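Local coordinates for protein 24-sterol C-methyltransferase (Haloferax volcanii, PDB 6F5Z) that probably transfers methyl groups from S-adenosylmethionine, binds the product S-adenosyl-L-homocysteine, and forms a complex with the methyltransferase activator Trm112, at residues B[24-29]-B[183-188]; B[188-193]-B[212-217]. All blocks are in the same frame, centred on the assembly; numbering follows the deposited sequence.

Contact 1 of 2, residues B[24-29]-B[183-188]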
loop_
_atom_site.group_PDB
_atom_site.type_symbol
_atom_site.label_atom_id
_atom_site.label_comp_id
_atom_site.label_asym_id
_atom_site.label_seq_id
_atom_site.Cartn_x
_atom_site.Cartn_y
_atom_site.Cartn_z
ATOM N N TRP B 24 -8.506 -4.338 -17.102
ATOM C CA TRP B 24 -8.564 -5.383 -16.073
ATOM C C TRP B 24 -7.232 -6.085 -15.894
ATOM O O TRP B 24 -6.927 -6.565 -14.789
ATOM C CB TRP B 24 -9.612 -6.439 -16.485
ATOM C CG TRP B 24 -9.766 -7.553 -15.493
ATOM C CD1 TRP B 24 -9.490 -8.879 -15.693
ATOM C CD2 TRP B 24 -10.291 -7.445 -14.165
ATOM N NE1 TRP B 24 -9.814 -9.605 -14.570
ATOM C CE2 TRP B 24 -10.328 -8.746 -13.621
ATOM C CE3 TRP B 24 -10.770 -6.371 -13.392
ATOM C CZ2 TRP B 24 -10.776 -8.994 -12.313
ATOM C CZ3 TRP B 24 -11.205 -6.613 -12.096
ATOM C CH2 TRP B 24 -11.189 -7.905 -11.562
ATOM N N HIS B 25 -6.418 -6.186 -16.977
ATOM C CA HIS B 25 -5.133 -6.883 -16.869
ATOM C C HIS B 25 -4.288 -6.381 -15.712
ATOM O O HIS B 25 -3.576 -7.170 -15.083
ATOM C CB HIS B 25 -4.285 -6.702 -18.133
ATOM C CG HIS B 25 -4.902 -7.250 -19.386
ATOM N ND1 HIS B 25 -4.391 -6.910 -20.629
ATOM C CD2 HIS B 25 -5.982 -8.049 -19.560
ATOM C CE1 HIS B 25 -5.154 -7.539 -21.522
ATOM N NE2 HIS B 25 -6.135 -8.215 -20.942
ATOM N N THR B 26 -4.355 -5.069 -15.440
ATOM C CA THR B 26 -3.572 -4.541 -14.301
ATOM C C THR B 26 -4.500 -4.149 -13.150
ATOM O O THR B 26 -4.119 -4.254 -11.976
ATOM C CB THR B 26 -2.689 -3.373 -14.716
ATOM O OG1 THR B 26 -3.500 -2.326 -15.248
ATOM C CG2 THR B 26 -1.626 -3.803 -15.720
ATOM N N ALA B 27 -5.709 -3.645 -13.482
ATOM C CA ALA B 27 -6.655 -3.221 -12.422
ATOM C C ALA B 27 -6.969 -4.355 -11.463
ATOM O O ALA B 27 -7.164 -4.106 -10.261
ATOM C CB ALA B 27 -7.968 -2.715 -13.019
ATOM N N LYS B 28 -7.016 -5.613 -11.958
ATOM C CA LYS B 28 -7.347 -6.701 -11.043
ATOM C C LYS B 28 -6.356 -6.756 -9.883
ATOM O O LYS B 28 -6.779 -7.090 -8.761
ATOM C CB LYS B 28 -7.367 -8.034 -11.794
ATOM C CG LYS B 28 -6.048 -8.503 -12.350
ATOM C CD LYS B 28 -6.228 -9.810 -13.164
ATOM C CE LYS B 28 -4.926 -10.281 -13.754
ATOM N NZ LYS B 28 -5.147 -11.401 -14.710
ATOM N N HIS B 29 -5.075 -6.459 -10.132
ATOM C CA HIS B 29 -4.045 -6.549 -9.096
ATOM C C HIS B 29 -4.134 -5.375 -8.160
ATOM O O HIS B 29 -3.942 -5.534 -6.949
ATOM C CB HIS B 29 -2.643 -6.590 -9.710
ATOM C CG HIS B 29 -2.393 -7.838 -10.490
ATOM N ND1 HIS B 29 -2.441 -9.083 -9.888
ATOM C CD2 HIS B 29 -2.130 -7.997 -11.809
ATOM C CE1 HIS B 29 -2.150 -9.960 -10.837
ATOM N NE2 HIS B 29 -1.986 -9.359 -12.019
ATOM N N ASP B 183 3.670 1.861 -6.949
ATOM C CA ASP B 183 4.242 0.717 -7.649
ATOM C C ASP B 183 3.899 0.718 -9.122
ATOM O O ASP B 183 3.032 1.453 -9.583
ATOM C CB ASP B 183 3.610 -0.555 -7.018
ATOM C CG ASP B 183 4.371 -1.870 -7.165
ATOM O OD1 ASP B 183 5.552 -1.836 -7.607
ATOM O OD2 ASP B 183 3.829 -2.923 -6.717
ATOM N N SER B 184 4.603 -0.150 -9.866
ATOM C CA SER B 184 4.312 -0.449 -11.265
ATOM C C SER B 184 3.669 -1.850 -11.289
ATOM O O SER B 184 4.195 -2.770 -10.658
ATOM C CB SER B 184 5.616 -0.516 -12.052
ATOM O OG SER B 184 6.236 0.760 -12.076
ATOM N N ILE B 185 2.545 -1.991 -11.971
ATOM C CA ILE B 185 1.862 -3.274 -12.106
ATOM C C ILE B 185 1.955 -3.676 -13.574
ATOM O O ILE B 185 1.405 -2.990 -14.452
ATOM C CB ILE B 185 0.387 -3.138 -11.662
ATOM C CG1 ILE B 185 0.357 -2.702 -10.152
ATOM C CG2 ILE B 185 -0.331 -4.499 -11.820
ATOM C CD1 ILE B 185 -1.067 -2.498 -9.628
ATOM N N ALA B 186 2.689 -4.774 -13.827
ATOM C CA ALA B 186 2.880 -5.207 -15.202
ATOM C C ALA B 186 1.596 -5.769 -15.794
ATOM O O ALA B 186 0.769 -6.380 -15.072
ATOM C CB ALA B 186 3.955 -6.273 -15.260
ATOM N N ASP B 187 1.451 -5.613 -17.140
ATOM C CA ASP B 187 0.364 -6.237 -17.882
ATOM C C ASP B 187 1.024 -7.466 -18.497
ATOM O O ASP B 187 1.804 -7.359 -19.457
ATOM C CB ASP B 187 -0.217 -5.307 -18.952
ATOM C CG ASP B 187 -1.312 -5.972 -19.764
ATOM O OD1 ASP B 187 -1.374 -7.224 -19.764
ATOM O OD2 ASP B 187 -2.131 -5.249 -20.358
ATOM N N LEU B 188 0.703 -8.631 -17.933
ATOM C CA LEU B 188 1.286 -9.909 -18.393
ATOM C C LEU B 188 0.355 -10.616 -19.358
ATOM O O LEU B 188 0.738 -11.646 -19.925
ATOM C CB LEU B 188 1.519 -10.831 -17.191
ATOM C CG LEU B 188 2.511 -10.356 -16.119
ATOM C CD1 LEU B 188 2.734 -11.442 -15.066
ATOM C CD2 LEU B 188 3.833 -9.900 -16.707
HETATM O O HOH W 1 -1.759 -8.925 -16.299
#
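The Rossmann-like methyltransferase sheet, of strand order 3-2-1-4-5-7-6, is bounded within this chain by strand 178-185, and here the end of that strand and the loop after it pack against helix 16-33. I185, T26 and D187 bury the most area. I185 points toward the helix, and its first torsion sets CG2 anti to the backbone N. I185 CG2 meets the helix at two successive turns, 3.8 Å from H29 CB and 3.9 Å from T26 CB; A30 and R33 also touch the I185 side chain. In T26 chi1 is 59°, so OG1 sits between the backbone N and the carbonyl carbon and CG2 is directed at the strand end and the loop. OG1 is hydrogen-bonded to T218 on the neighbouring strand 218-224, whereas T26 CG2 sits 3.4 Å from I185 O and 3.8 Å from D187 CB. One threonine thus links the helix to two adjacent strands, its side chain about 8 Å from the bound S-adenosyl-L-homocysteine. D187 contributes the polar part. D187 OD2 uses the syn lone pair to accept from H25 ND1 at 2.8 Å, with an N-H...O angle of 155°; the oxygen lies in the imidazole plane although ring and carboxylate planes are 70° apart. OD1 accepts from the backbone N of D189 and I190, so the carboxylate is held at both oxygens, and its charge would probably favour a protonated H25. A water bridges the backbones beside this pair, donating to H25 O at 2.8 Å and accepting from L188 N at 3.0 Å.

Contact 2 of 2, residues B[188-193]-B[212-217]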
loop_
_atom_site.group_PDB
_atom_site.type_symbol
_atom_site.label_atom_id
_atom_site.label_comp_id
_atom_site.label_asym_id
_atom_site.label_seq_id
_atom_site.Cartn_x
_atom_site.Cartn_y
_atom_site.Cartn_z
ATOM N N LEU B 188 0.703 -8.631 -17.933
ATOM C CA LEU B 188 1.286 -9.909 -18.393
ATOM C C LEU B 188 0.355 -10.616 -19.358
ATOM O O LEU B 188 0.738 -11.646 -19.925
ATOM C CB LEU B 188 1.519 -10.831 -17.191
ATOM C CG LEU B 188 2.511 -10.356 -16.119
ATOM C CD1 LEU B 188 2.734 -11.442 -15.066
ATOM C CD2 LEU B 188 3.833 -9.900 -16.707
ATOM N N ASP B 189 -0.870 -10.124 -19.513
ATOM C CA ASP B 189 -1.877 -10.787 -20.332
ATOM C C ASP B 189 -1.831 -10.411 -21.775
ATOM O O ASP B 189 -2.184 -11.226 -22.629
ATOM C CB ASP B 189 -3.282 -10.526 -19.790
ATOM C CG ASP B 189 -3.454 -11.182 -18.443
ATOM O OD1 ASP B 189 -3.257 -12.410 -18.360
ATOM O OD2 ASP B 189 -3.673 -10.450 -17.449
ATOM N N ILE B 190 -1.485 -9.165 -22.078
ATOM C CA ILE B 190 -1.473 -8.758 -23.483
ATOM C C ILE B 190 -0.433 -9.566 -24.258
ATOM O O ILE B 190 0.703 -9.741 -23.802
ATOM C CB ILE B 190 -1.288 -7.213 -23.637
ATOM C CG1 ILE B 190 -1.521 -6.788 -25.101
ATOM C CG2 ILE B 190 0.063 -6.740 -23.075
ATOM C CD1 ILE B 190 -1.664 -5.258 -25.337
ATOM N N ASP B 191 -0.855 -10.091 -25.423
ATOM C CA ASP B 191 0.031 -10.912 -26.251
ATOM C C ASP B 191 1.073 -10.025 -26.934
ATOM O O ASP B 191 0.752 -8.945 -27.432
ATOM C CB ASP B 191 -0.803 -11.642 -27.332
ATOM C CG ASP B 191 0.018 -12.519 -28.273
ATOM O OD1 ASP B 191 0.653 -13.483 -27.789
ATOM O OD2 ASP B 191 0.023 -12.237 -29.495
ATOM N N ILE B 192 2.316 -10.465 -26.901
ATOM C CA ILE B 192 3.403 -9.748 -27.563
ATOM C C ILE B 192 3.896 -10.673 -28.686
ATOM O O ILE B 192 4.457 -11.730 -28.392
ATOM C CB ILE B 192 4.525 -9.307 -26.604
ATOM C CG1 ILE B 192 3.920 -8.305 -25.566
ATOM C CG2 ILE B 192 5.685 -8.635 -27.400
ATOM C CD1 ILE B 192 4.880 -7.832 -24.559
ATOM N N PRO B 193 3.622 -10.316 -29.961
ATOM C CA PRO B 193 4.050 -11.199 -31.072
ATOM C C PRO B 193 5.567 -11.369 -31.153
ATOM O O PRO B 193 6.353 -10.615 -30.576
ATOM C CB PRO B 193 3.546 -10.457 -32.325
ATOM C CG PRO B 193 2.509 -9.496 -31.862
ATOM C CD PRO B 193 2.948 -9.102 -30.466
ATOM N N ARG B 212 6.767 -1.293 -22.511
ATOM C CA ARG B 212 5.481 -0.677 -22.171
ATOM C C ARG B 212 4.698 -1.538 -21.172
ATOM O O ARG B 212 4.198 -1.034 -20.157
ATOM C CB ARG B 212 4.604 -0.438 -23.429
ATOM C CG ARG B 212 3.116 -0.162 -23.138
ATOM C CD ARG B 212 2.905 1.142 -22.365
ATOM N NE ARG B 212 1.474 1.291 -22.101
ATOM C CZ ARG B 212 0.858 0.773 -21.035
ATOM N NH1 ARG B 212 1.548 0.112 -20.112
ATOM N NH2 ARG B 212 -0.459 0.895 -20.900
ATOM N N TYR B 213 4.547 -2.825 -21.497
ATOM C CA TYR B 213 3.639 -3.666 -20.725
ATOM C C TYR B 213 4.274 -4.471 -19.620
ATOM O O TYR B 213 3.644 -4.610 -18.566
ATOM C CB TYR B 213 2.827 -4.579 -21.679
ATOM C CG TYR B 213 1.906 -3.777 -22.587
ATOM C CD1 TYR B 213 0.804 -3.100 -22.075
ATOM C CD2 TYR B 213 2.129 -3.706 -23.963
ATOM C CE1 TYR B 213 -0.012 -2.319 -22.890
ATOM C CE2 TYR B 213 1.303 -2.936 -24.788
ATOM C CZ TYR B 213 0.227 -2.257 -24.247
ATOM O OH TYR B 213 -0.614 -1.502 -25.033
ATOM N N ARG B 214 5.439 -5.096 -19.876
ATOM C CA ARG B 214 6.044 -5.972 -18.867
ATOM C C ARG B 214 6.898 -5.179 -17.901
ATOM O O ARG B 214 7.024 -5.623 -16.753
ATOM C CB ARG B 214 6.886 -7.098 -19.532
ATOM C CG ARG B 214 6.139 -7.934 -20.589
ATOM C CD ARG B 214 4.892 -8.661 -20.089
ATOM N NE ARG B 214 4.538 -9.743 -20.998
ATOM C CZ ARG B 214 3.481 -9.763 -21.814
ATOM N NH1 ARG B 214 2.594 -8.763 -21.802
ATOM N NH2 ARG B 214 3.307 -10.778 -22.659
ATOM N N THR B 215 7.466 -4.022 -18.317
ATOM C CA THR B 215 8.376 -3.258 -17.463
ATOM C C THR B 215 7.679 -2.090 -16.794
ATOM O O THR B 215 7.711 -2.004 -15.567
ATOM C CB THR B 215 9.615 -2.821 -18.264
ATOM O OG1 THR B 215 10.255 -3.976 -18.817
ATOM C CG2 THR B 215 10.624 -2.055 -17.427
ATOM N N PHE B 216 7.127 -1.155 -17.573
ATOM C CA PHE B 216 6.478 0.043 -17.008
ATOM C C PHE B 216 5.094 -0.303 -16.451
ATOM O O PHE B 216 4.786 -0.031 -15.292
ATOM C CB PHE B 216 6.322 1.142 -18.074
ATOM C CG PHE B 216 7.612 1.695 -18.647
ATOM C CD1 PHE B 216 8.782 1.672 -17.907
ATOM C CD2 PHE B 216 7.660 2.206 -19.944
ATOM C CE1 PHE B 216 9.973 2.219 -18.409
ATOM C CE2 PHE B 216 8.840 2.793 -20.439
ATOM C CZ PHE B 216 9.991 2.791 -19.666
ATOM N N GLY B 217 4.249 -0.886 -17.282
ATOM C CA GLY B 217 2.894 -1.227 -16.844
ATOM C C GLY B 217 2.098 -0.021 -16.348
ATOM O O GLY B 217 2.282 1.115 -16.813
#
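R214 leaves helix 206-216 with its CB lateral to the loop; CG lies anti to the carbonyl carbon, and a bend at chi2 (-59°) turns the rest of the chain toward residues 188-193. R214 CD then packs on L188 CD2 at 3.8 Å. Beyond it, R214 NE comes within 4.1 Å of I192 CD1, and the same methyl is centred over one guanidinium face, 3.6 Å from R214 CZ, while the L188 carbonyl lies over the opposite face. At the tip, R214 NH1 and NH2 both grip I190 O, at 2.9 and 3.0 Å. The grip is end-on, with this single oxygen 2° out of the guanidinium plane, and it ties the loop after the outermost strand of this chain's Rossmann-like sheet, 178-185, to the last turns of the helix. NH1 also donates to D187 O. An alanine in place of R214 would probably loosen the loop, since both bonds to I190 O and the bond to D187 O would be lost together with the surface between L188 and I192. Alongside, I190 CG2 makes a CH-pi contact over one face of the Y213 ring, 3.9 Å from its centroid and 25° off the normal, with R212 CG on the other face.

After helix 3-11 the chain enters helix 16-33, which supplies the first half of contact 1; that contact closes a long loop when residues 183-188 return to the helix after 153 intervening residues that include most of the central sheet. Contact 2 follows in series: residues 188-193 and 212-217 enclose only 18 residues, so the two loops neither nest nor cross, and L188 is their common residue. The centres of contacts 1 and 2 are about 10 Å apart, and the two touch directly. D187 N probably donates to Y213 O at 2.8 Å, and A186 CB packs against R214 O. Together the contacts place the end of strand 178-185 and its following loop between helix 16-33 and helix 206-216.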